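Local coordinates for alpha,alpha-trehalose-phosphate synthase (UDP-forming) (PDB 5TVG), which is a family 20 glycosyltransferase of the GT-B class, built of two Rossmann-like domains, and binds uridine-5'-diphosphate, at residues Thr93-Pro96 / Val97-Arg101; Gln195-Ala198 / Asp199-Ala202; Asp449-Val452 / Trp453-Thr456. All coordinates share one frame; numbering follows the deposited sequence.

Contact 1 (Thr93-Pro96 / Val97-Arg101)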
ATOM      1  N   THR A  93     -19.794   6.350   8.059  1.00 32.62           N
ATOM      2  CA  THR A  93     -20.623   5.230   8.503  1.00 33.22           C
ATOM      3  C   THR A  93     -21.822   5.007   7.590  1.00 34.82           C
ATOM      4  O   THR A  93     -21.922   3.939   6.971  1.00 35.26           O
ATOM      5  CB  THR A  93     -21.106   5.442   9.958  1.00 38.94           C
ATOM      6  OG1 THR A  93     -20.000   5.763  10.792  1.00 36.56           O
ATOM      7  CG2 THR A  93     -21.699   4.178  10.490  1.00 31.47           C
ATOM      8  N   LEU A  94     -22.732   5.994   7.500  1.00 34.09           N
ATOM      9  CA  LEU A  94     -23.989   5.852   6.757  1.00 29.69           C
ATOM     10  C   LEU A  94     -23.750   5.685   5.262  1.00 35.99           C
ATOM     11  O   LEU A  94     -24.347   4.809   4.617  1.00 35.04           O
ATOM     12  CB  LEU A  94     -24.884   7.084   7.020  1.00 29.36           C
ATOM     13  CG  LEU A  94     -25.388   7.295   8.457  1.00 33.91           C
ATOM     14  CD1 LEU A  94     -26.310   8.558   8.660  1.00 29.08           C
ATOM     15  CD2 LEU A  94     -26.051   6.054   9.028  1.00 29.34           C
ATOM     16  N   TRP A  95     -22.935   6.567   4.676  1.00 31.60           N
ATOM     17  CA  TRP A  95     -22.742   6.528   3.229  1.00 30.35           C
ATOM     18  C   TRP A  95     -22.202   5.178   2.750  1.00 33.99           C
ATOM     19  O   TRP A  95     -22.787   4.602   1.813  1.00 30.36           O
ATOM     20  CB  TRP A  95     -21.854   7.691   2.767  1.00 30.42           C
ATOM     21  CG  TRP A  95     -21.610   7.627   1.278  1.00 31.07           C
ATOM     22  CD1 TRP A  95     -20.616   6.920   0.632  1.00 32.02           C
ATOM     23  CD2 TRP A  95     -22.368   8.276   0.242  1.00 32.49           C
ATOM     24  NE1 TRP A  95     -20.708   7.109  -0.730  1.00 34.60           N
ATOM     25  CE2 TRP A  95     -21.782   7.924  -0.995  1.00 35.27           C
ATOM     26  CE3 TRP A  95     -23.478   9.127   0.241  1.00 33.37           C
ATOM     27  CZ2 TRP A  95     -22.275   8.389  -2.217  1.00 35.56           C
ATOM     28  CZ3 TRP A  95     -23.952   9.597  -0.968  1.00 30.14           C
ATOM     29  CH2 TRP A  95     -23.350   9.224  -2.181  1.00 30.68           C
ATOM     30  N   PRO A  96     -21.122   4.621   3.312  1.00 30.95           N
ATOM     31  CA  PRO A  96     -20.692   3.298   2.818  1.00 36.48           C
ATOM     32  C   PRO A  96     -21.717   2.204   3.078  1.00 36.17           C
ATOM     33  O   PRO A  96     -21.954   1.389   2.185  1.00 37.55           O
ATOM     34  CB  PRO A  96     -19.364   3.051   3.557  1.00 37.77           C
ATOM     35  CG  PRO A  96     -19.415   3.915   4.764  1.00 34.43           C
ATOM     36  CD  PRO A  96     -20.181   5.157   4.317  1.00 34.06           C
ATOM     37  N   VAL A  97     -22.356   2.173   4.254  1.00 33.01           N
ATOM     38  CA  VAL A  97     -23.288   1.083   4.539  1.00 38.92           C
ATOM     39  C   VAL A  97     -24.507   1.163   3.628  1.00 38.95           C
ATOM     40  O   VAL A  97     -24.925   0.156   3.050  1.00 30.58           O
ATOM     41  CB  VAL A  97     -23.708   1.071   6.014  1.00 34.89           C
ATOM     42  CG1 VAL A  97     -24.799   0.011   6.216  1.00 30.63           C
ATOM     43  CG2 VAL A  97     -22.501   0.825   6.914  1.00 31.21           C
ATOM     44  N   PHE A  98     -25.091   2.359   3.488  1.00 34.30           N
ATOM     45  CA  PHE A  98     -26.271   2.522   2.642  1.00 34.24           C
ATOM     46  C   PHE A  98     -25.957   2.200   1.192  1.00 36.83           C
ATOM     47  O   PHE A  98     -26.875   1.936   0.413  1.00 33.85           O
ATOM     48  CB  PHE A  98     -26.839   3.953   2.756  1.00 29.12           C
ATOM     49  CG  PHE A  98     -27.654   4.197   4.018  1.00 29.76           C
ATOM     50  CD1 PHE A  98     -27.332   3.567   5.212  1.00 29.01           C
ATOM     51  CD2 PHE A  98     -28.749   5.066   4.002  1.00 28.48           C
ATOM     52  CE1 PHE A  98     -28.079   3.802   6.364  1.00 29.94           C
ATOM     53  CE2 PHE A  98     -29.504   5.296   5.151  1.00 28.33           C
ATOM     54  CZ  PHE A  98     -29.175   4.663   6.330  1.00 28.53           C
ATOM     55  N   HIS A  99     -24.678   2.162   0.824  1.00 31.51           N
ATOM     56  CA  HIS A  99     -24.278   1.756  -0.512  1.00 34.36           C
ATOM     57  C   HIS A  99     -23.751   0.318  -0.556  1.00 40.05           C
ATOM     58  O   HIS A  99     -23.120  -0.070  -1.544  1.00 41.64           O
ATOM     59  CB  HIS A  99     -23.238   2.740  -1.066  1.00 33.80           C
ATOM     60  CG  HIS A  99     -23.811   4.063  -1.478  1.00 30.71           C
ATOM     61  ND1 HIS A  99     -24.056   5.090  -0.587  1.00 30.24           N
ATOM     62  CD2 HIS A  99     -24.208   4.518  -2.691  1.00 30.86           C
ATOM     63  CE1 HIS A  99     -24.571   6.122  -1.235  1.00 30.10           C
ATOM     64  NE2 HIS A  99     -24.659   5.806  -2.515  1.00 30.47           N
ATOM     65  N   TYR A 100     -24.059  -0.492   0.465  1.00 37.64           N
ATOM     66  CA  TYR A 100     -23.700  -1.918   0.523  1.00 41.82           C
ATOM     67  C   TYR A 100     -22.191  -2.107   0.477  1.00 44.87           C
ATOM     68  O   TYR A 100     -21.682  -3.026  -0.163  1.00 47.40           O
ATOM     69  CB  TYR A 100     -24.366  -2.750  -0.588  1.00 34.14           C
ATOM     70  CG  TYR A 100     -25.880  -2.848  -0.444  1.00 38.45           C
ATOM     71  CD1 TYR A 100     -26.705  -1.797  -0.823  1.00 36.58           C
ATOM     72  CD2 TYR A 100     -26.475  -3.966   0.122  1.00 35.47           C
ATOM     73  CE1 TYR A 100     -28.089  -1.885  -0.691  1.00 33.75           C
ATOM     74  CE2 TYR A 100     -27.852  -4.047   0.270  1.00 32.21           C
ATOM     75  CZ  TYR A 100     -28.650  -3.015  -0.135  1.00 35.89           C
ATOM     76  OH  TYR A 100     -30.035  -3.129  -0.002  1.00 43.81           O
ATOM     77  N   ARG A 101     -21.466  -1.255   1.193  1.00 42.61           N
ATOM     78  CA  ARG A 101     -20.018  -1.383   1.320  1.00 41.33           C
ATOM     79  C   ARG A 101     -19.689  -1.502   2.806  1.00 40.60           C
ATOM     80  O   ARG A 101     -19.063  -0.618   3.397  1.00 37.89           O
ATOM     81  CB  ARG A 101     -19.301  -0.172   0.670  1.00 35.49           C
ATOM     82  CG  ARG A 101     -19.480  -0.096  -0.841  1.00 39.53           C
ATOM     83  CD  ARG A 101     -18.830  -1.310  -1.566  1.00 34.33           C
ATOM     84  NE  ARG A 101     -17.391  -1.405  -1.284  1.00 35.08           N
ATOM     85  CZ  ARG A 101     -16.456  -0.835  -2.047  1.00 41.05           C
ATOM     86  NH1 ARG A 101     -15.162  -0.970  -1.766  1.00 36.65           N
ATOM     87  NH2 ARG A 101     -16.832  -0.114  -3.104  1.00 37.52           N
TER
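The carbonyl oxygen Trp95 O is gripped twice by a single residue: His99 ND1 donates to it over 2.8 Å, and the backbone N of His99 adds a weak bond. The site is the C-terminal end of helix 79-98, which finishes in a Schellman motif with Tyr100, at positive phi (61°), as its C-prime residue. Arg101 N turns back to Pro96 O at 2.9 Å, and Tyr100 N reaches Val97 O at 2.8 Å. As the helix ends, the regular amide bond to Trp95 O is weakened; the imidazole of the same residue supplies a second donor, with the acceptor close to its own ring plane.

The same placement lays the imidazole over the indole. Trp95 CG stands opposite the backbone N about CA-CB (chi1 178°), which carries the indole to the same side as His99. His99 CE1 comes down over the middle of the indole, 3.3 Å from Trp95 CE2, with the planes 34° apart. Elsewhere Trp95 NE1 bonds to Asp275 and Arg311 makes a cation-pi contact with the ring, which lies about 5 Å from the bound uridine-5'-diphosphate.

Leu94 and Phe98 run side by side, and the Phe98 ring meets Phe167 edge-to-face. Val97 CG2 rests 3.2 Å from Thr93 O, one turn earlier, the oxygen that also accepts from Val97 N.

Contact 2 (Gln195-Ala198 / Asp199-Ala202)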
ATOM      1  N   GLN A 195     -36.332   6.809  -2.763  1.00 33.98           N
ATOM      2  CA  GLN A 195     -36.198   6.911  -4.215  1.00 29.92           C
ATOM      3  C   GLN A 195     -37.019   5.841  -4.938  1.00 37.22           C
ATOM      4  O   GLN A 195     -37.713   6.140  -5.914  1.00 33.55           O
ATOM      5  CB  GLN A 195     -34.720   6.819  -4.627  1.00 40.07           C
ATOM      6  CG  GLN A 195     -33.858   8.075  -4.280  1.00 41.16           C
ATOM      7  CD  GLN A 195     -33.999   9.207  -5.308  1.00 33.18           C
ATOM      8  OE1 GLN A 195     -34.989   9.270  -6.052  1.00 35.91           O
ATOM      9  NE2 GLN A 195     -33.003  10.094  -5.360  1.00 31.39           N
ATOM     10  N   THR A 196     -36.944   4.584  -4.494  1.00 30.66           N
ATOM     11  CA  THR A 196     -37.521   3.469  -5.237  1.00 31.42           C
ATOM     12  C   THR A 196     -38.334   2.597  -4.303  1.00 31.51           C
ATOM     13  O   THR A 196     -38.202   2.677  -3.076  1.00 30.98           O
ATOM     14  CB  THR A 196     -36.436   2.567  -5.903  1.00 33.15           C
ATOM     15  OG1 THR A 196     -35.701   1.879  -4.878  1.00 31.95           O
ATOM     16  CG2 THR A 196     -35.461   3.382  -6.706  1.00 31.76           C
ATOM     17  N   ASP A 197     -39.128   1.715  -4.914  1.00 30.17           N
ATOM     18  CA  ASP A 197     -39.887   0.709  -4.170  1.00 31.90           C
ATOM     19  C   ASP A 197     -38.965  -0.217  -3.386  1.00 30.54           C
ATOM     20  O   ASP A 197     -39.275  -0.609  -2.254  1.00 30.72           O
ATOM     21  CB  ASP A 197     -40.743  -0.134  -5.133  1.00 36.12           C
ATOM     22  CG  ASP A 197     -41.946   0.613  -5.641  1.00 52.45           C
ATOM     23  OD1 ASP A 197     -42.545   1.401  -4.859  1.00 55.64           O
ATOM     24  OD2 ASP A 197     -42.322   0.377  -6.813  1.00 60.24           O
ATOM     25  N   ALA A 198     -37.848  -0.626  -3.990  1.00 30.20           N
ATOM     26  CA  ALA A 198     -36.906  -1.457  -3.247  1.00 30.82           C
ATOM     27  C   ALA A 198     -36.439  -0.749  -1.975  1.00 29.22           C
ATOM     28  O   ALA A 198     -36.357  -1.369  -0.902  1.00 35.74           O
ATOM     29  CB  ALA A 198     -35.712  -1.828  -4.141  1.00 29.97           C
ATOM     30  N   ASP A 199     -36.172   0.559  -2.055  1.00 28.53           N
ATOM     31  CA  ASP A 199     -35.746   1.297  -0.864  1.00 38.55           C
ATOM     32  C   ASP A 199     -36.821   1.303   0.226  1.00 40.99           C
ATOM     33  O   ASP A 199     -36.520   1.120   1.414  1.00 29.21           O
ATOM     34  CB  ASP A 199     -35.418   2.745  -1.223  1.00 34.80           C
ATOM     35  CG  ASP A 199     -34.286   2.868  -2.207  1.00 34.32           C
ATOM     36  OD1 ASP A 199     -33.185   2.338  -1.937  1.00 36.59           O
ATOM     37  OD2 ASP A 199     -34.525   3.479  -3.275  1.00 37.69           O
ATOM     38  N   LYS A 200     -38.076   1.599  -0.141  1.00 36.99           N
ATOM     39  CA  LYS A 200     -39.096   1.681   0.907  1.00 32.41           C
ATOM     40  C   LYS A 200     -39.395   0.304   1.479  1.00 33.75           C
ATOM     41  O   LYS A 200     -39.678   0.173   2.676  1.00 33.36           O
ATOM     42  CB  LYS A 200     -40.342   2.400   0.407  1.00 40.76           C
ATOM     43  CG  LYS A 200     -41.236   1.664  -0.514  1.00 38.95           C
ATOM     44  CD  LYS A 200     -42.548   2.429  -0.585  1.00 36.84           C
ATOM     45  CE  LYS A 200     -43.438   1.956  -1.727  1.00 46.07           C
ATOM     46  NZ  LYS A 200     -44.274   0.816  -1.331  1.00 48.10           N
ATOM     47  N   ARG A 201     -39.308  -0.730   0.651  1.00 30.44           N
ATOM     48  CA  ARG A 201     -39.471  -2.094   1.138  1.00 33.68           C
ATOM     49  C   ARG A 201     -38.363  -2.496   2.113  1.00 37.93           C
ATOM     50  O   ARG A 201     -38.617  -3.189   3.107  1.00 31.19           O
ATOM     51  CB  ARG A 201     -39.479  -3.043  -0.046  1.00 35.66           C
ATOM     52  CG  ARG A 201     -40.108  -4.386   0.249  1.00 52.46           C
ATOM     53  CD  ARG A 201     -40.336  -5.128  -1.045  1.00 64.59           C
ATOM     54  NE  ARG A 201     -41.261  -6.245  -0.858  1.00 80.67           N
ATOM     55  CZ  ARG A 201     -41.797  -6.962  -1.845  1.00 76.12           C
ATOM     56  NH1 ARG A 201     -41.505  -6.690  -3.110  1.00 68.56           N
ATOM     57  NH2 ARG A 201     -42.627  -7.953  -1.557  1.00 76.50           N
ATOM     58  N   ALA A 202     -37.123  -2.077   1.858  1.00 34.58           N
ATOM     59  CA  ALA A 202     -36.062  -2.395   2.815  1.00 33.65           C
ATOM     60  C   ALA A 202     -36.391  -1.811   4.184  1.00 38.83           C
ATOM     61  O   ALA A 202     -36.248  -2.482   5.214  1.00 37.97           O
ATOM     62  CB  ALA A 202     -34.712  -1.862   2.316  1.00 29.10           C
TER
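The backbone of 195-202 leaves an extended conformation at Thr196 and winds at once into helix 197-209, its first turns closed by regular bonds from Lys200 N to Thr196 O, Arg201 N to Asp197 O (2.9 Å) and Ala202 N to Ala198 O (3.0 Å). Thr196 and Asp199 carry most of the side-chain traffic. With chi1 at 68°, Thr196 OG1 is tucked between its own backbone N and carbonyl carbon, facing the start of the helix, where it accepts from Asp199 N at 3.2 Å. The same hydroxyl donates to Asp199 OD2 over 2.6 Å, approaching from well above the carboxylate plane. Asp199, whose CG sits beside its backbone N, in turn brings OD2 back to Thr196 N, 2.9 Å away in a weak, bent bond (129°).

These reciprocal bonds make a capping box, in which the N-cap residue and the residue three places on each serve the other's amide. The textbook consequence is that amides of the first turn, which have no earlier carbonyl to meet, find side-chain acceptors instead. The carboxylate lies at the N-terminal end of the helix, where the dipole would be expected to favour its negative form. Its other oxygen, OD1, accepts from Phe167 N, so both oxygens of this buried group are engaged.

Gln195 packs its CB against Asp199 OD2, while its amide is held elsewhere by Ile235 N and His164 O. On another flank Asp197 and Lys200 extend alongside each other, pointing the same way; Asp197 OD1 touches Lys200 CE at 3.3 Å, whereas its salt bridge to Lys200 NZ is long, at 4.0 Å.

Contact 3 (Asp449-Val452 / Trp453-Thr456); sequences DLSV and WRDT
Arg454, in the first turns of helix 450-461 behind the N-cap residue Asp449, has its CB 3.9 Å from Ser451 O, and its chain then runs nearly straight, CG opposite the backbone N (chi1 170°), before folding at chi3 (70°) so that the guanidinium swings back over the preceding turn. There Ser451 CA lies over one face of the group, CZ comes within 4.2 Å of Ser451 OG, and NH2 ends 3.2 Å from that same hydroxyl oxygen. The tip is fixed from beyond the helix as well: NH1 donates to Gly35 O, and NH2 is hydrogen-bonded to Tyr238 OH.

At the cap itself, Asp449 OD1 accepts from Ser451 N in a weak bond of 2.9 Å, and the carbonyl oxygen of Asp449 takes Val452 N. Trp453 N is too far from that carbonyl for a regular helical bond, and a water accepts weakly from it.

On the buried flank Leu450 and Trp453 lie side by side, and Leu450 CD1 meets Trp453 CE3 at 3.7 Å. The indole is received by Phe162, edge-to-face, and by Trp137, while Leu450 also touches Val34 of helix 31-43. The helix is thus packed against aromatic residues of the ten-stranded sheet on this flank.

Towards its more exposed side, a second water donates to Asp455 OD2 at 2.7 Å and bonds weakly to Ser451 OG, spanning one turn. Val452 O is reached twice by Thr456: the backbone N bonds to it at 3.0 Å, and the hydroxyl OG1 adds a weak bond of 2.9 Å.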
ATOM      1  N   ASP A 449     -41.330  13.837 -14.577  1.00 33.31           N
ATOM      2  CA  ASP A 449     -40.319  14.874 -14.545  1.00 30.35           C
ATOM      3  C   ASP A 449     -40.197  15.384 -13.106  1.00 33.75           C
ATOM      4  O   ASP A 449     -40.882  14.905 -12.201  1.00 30.83           O
ATOM      5  CB  ASP A 449     -40.636  15.933 -15.595  1.00 36.90           C
ATOM      6  CG  ASP A 449     -41.758  16.870 -15.188  1.00 40.02           C
ATOM      7  OD1 ASP A 449     -42.256  16.791 -14.051  1.00 37.23           O
ATOM      8  OD2 ASP A 449     -42.179  17.645 -16.062  1.00 40.33           O
ATOM      9  N   LEU A 450     -39.272  16.328 -12.877  1.00 31.76           N
ATOM     10  CA  LEU A 450     -38.972  16.782 -11.517  1.00 31.45           C
ATOM     11  C   LEU A 450     -40.201  17.389 -10.814  1.00 37.06           C
ATOM     12  O   LEU A 450     -40.287  17.341  -9.583  1.00 34.93           O
ATOM     13  CB  LEU A 450     -37.787  17.756 -11.572  1.00 36.07           C
ATOM     14  CG  LEU A 450     -37.178  18.395 -10.315  1.00 38.78           C
ATOM     15  CD1 LEU A 450     -36.742  17.351  -9.277  1.00 29.25           C
ATOM     16  CD2 LEU A 450     -35.996  19.277 -10.725  1.00 37.10           C
ATOM     17  N   SER A 451     -41.171  17.924 -11.573  1.00 32.70           N
ATOM     18  CA  SER A 451     -42.383  18.496 -10.971  1.00 41.98           C
ATOM     19  C   SER A 451     -43.187  17.461 -10.195  1.00 39.69           C
ATOM     20  O   SER A 451     -43.801  17.790  -9.175  1.00 32.03           O
ATOM     21  CB  SER A 451     -43.262  19.131 -12.047  1.00 37.42           C
ATOM     22  OG  SER A 451     -42.753  20.413 -12.369  1.00 47.02           O
ATOM     23  N   VAL A 452     -43.232  16.217 -10.689  1.00 34.68           N
ATOM     24  CA  VAL A 452     -44.002  15.164 -10.033  1.00 33.36           C
ATOM     25  C   VAL A 452     -43.418  14.874  -8.657  1.00 30.88           C
ATOM     26  O   VAL A 452     -44.146  14.692  -7.675  1.00 37.09           O
ATOM     27  CB  VAL A 452     -44.046  13.894 -10.926  1.00 39.43           C
ATOM     28  CG1 VAL A 452     -44.770  12.716 -10.244  1.00 30.93           C
ATOM     29  CG2 VAL A 452     -44.725  14.186 -12.265  1.00 31.17           C
ATOM     30  N   TRP A 453     -42.096  14.800  -8.566  1.00 30.25           N
ATOM     31  CA  TRP A 453     -41.463  14.601  -7.267  1.00 30.08           C
ATOM     32  C   TRP A 453     -41.850  15.716  -6.289  1.00 30.74           C
ATOM     33  O   TRP A 453     -42.249  15.454  -5.149  1.00 30.69           O
ATOM     34  CB  TRP A 453     -39.945  14.532  -7.456  1.00 29.60           C
ATOM     35  CG  TRP A 453     -39.167  14.421  -6.217  1.00 29.47           C
ATOM     36  CD1 TRP A 453     -39.006  13.310  -5.452  1.00 29.35           C
ATOM     37  CD2 TRP A 453     -38.397  15.466  -5.588  1.00 29.52           C
ATOM     38  NE1 TRP A 453     -38.177  13.593  -4.374  1.00 40.57           N
ATOM     39  CE2 TRP A 453     -37.782  14.905  -4.445  1.00 33.25           C
ATOM     40  CE3 TRP A 453     -38.152  16.814  -5.892  1.00 29.70           C
ATOM     41  CZ2 TRP A 453     -36.946  15.649  -3.601  1.00 29.50           C
ATOM     42  CZ3 TRP A 453     -37.317  17.556  -5.041  1.00 29.77           C
ATOM     43  CH2 TRP A 453     -36.737  16.970  -3.912  1.00 29.68           C
ATOM     44  N   ARG A 454     -41.726  16.967  -6.719  1.00 33.02           N
ATOM     45  CA  ARG A 454     -42.006  18.082  -5.829  1.00 37.11           C
ATOM     46  C   ARG A 454     -43.499  18.186  -5.510  1.00 37.21           C
ATOM     47  O   ARG A 454     -43.877  18.302  -4.342  1.00 32.01           O
ATOM     48  CB  ARG A 454     -41.473  19.369  -6.442  1.00 31.20           C
ATOM     49  CG  ARG A 454     -41.909  20.614  -5.733  1.00 31.77           C
ATOM     50  CD  ARG A 454     -41.260  21.807  -6.382  1.00 42.34           C
ATOM     51  NE  ARG A 454     -41.797  22.081  -7.706  1.00 43.30           N
ATOM     52  CZ  ARG A 454     -41.131  21.939  -8.848  1.00 49.56           C
ATOM     53  NH1 ARG A 454     -39.862  21.519  -8.865  1.00 48.45           N
ATOM     54  NH2 ARG A 454     -41.740  22.227  -9.990  1.00 43.48           N
ATOM     55  N   ASP A 455     -44.361  18.168  -6.536  1.00 34.73           N
ATOM     56  CA  ASP A 455     -45.789  18.392  -6.293  1.00 35.48           C
ATOM     57  C   ASP A 455     -46.365  17.253  -5.463  1.00 37.60           C
ATOM     58  O   ASP A 455     -47.149  17.482  -4.539  1.00 35.51           O
ATOM     59  CB  ASP A 455     -46.552  18.550  -7.607  1.00 32.72           C
ATOM     60  CG  ASP A 455     -46.154  19.810  -8.371  1.00 35.25           C
ATOM     61  OD1 ASP A 455     -45.606  20.738  -7.760  1.00 33.52           O
ATOM     62  OD2 ASP A 455     -46.415  19.903  -9.591  1.00 37.53           O
ATOM     63  N   THR A 456     -45.921  16.025  -5.731  1.00 32.13           N
ATOM     64  CA  THR A 456     -46.401  14.867  -4.979  1.00 35.80           C
ATOM     65  C   THR A 456     -45.919  14.895  -3.532  1.00 32.14           C
ATOM     66  O   THR A 456     -46.661  14.515  -2.629  1.00 41.60           O
ATOM     67  CB  THR A 456     -45.931  13.569  -5.671  1.00 45.05           C
ATOM     68  OG1 THR A 456     -46.593  13.426  -6.942  1.00 43.75           O
ATOM     69  CG2 THR A 456     -46.164  12.348  -4.801  1.00 46.33           C
TER
HETATM   70  O   HOH W   1     -39.923  13.412 -10.396  1.00 38.34           O
HETATM   71  O   HOH W   2     -45.789  21.837 -11.401  1.00 48.93           O

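Overall arrangement
Each contact is local, so none closes a long loop, and the three follow in series without nesting or crossing. Contact 1 ends helix 79-98, which follows strand 70-77; contact 2 starts helix 197-209, just after strand 191-194 of the same ten-stranded sheet. Their nearest atoms are about 5 Å apart, and Phe167 bridges them, meeting Phe98 and Asp199. Contact 3 begins helix 450-461, close to the C terminus, yet it packs on helix 31-43 and Trp137, consistent with the C-terminal crossover of GT-B enzymes back to the N-terminal domain. Ile235 lies between contacts 2 and 3, touching Gln195 and Trp453. Contacts 1 and 3 lie on opposite sides of the chain's centre.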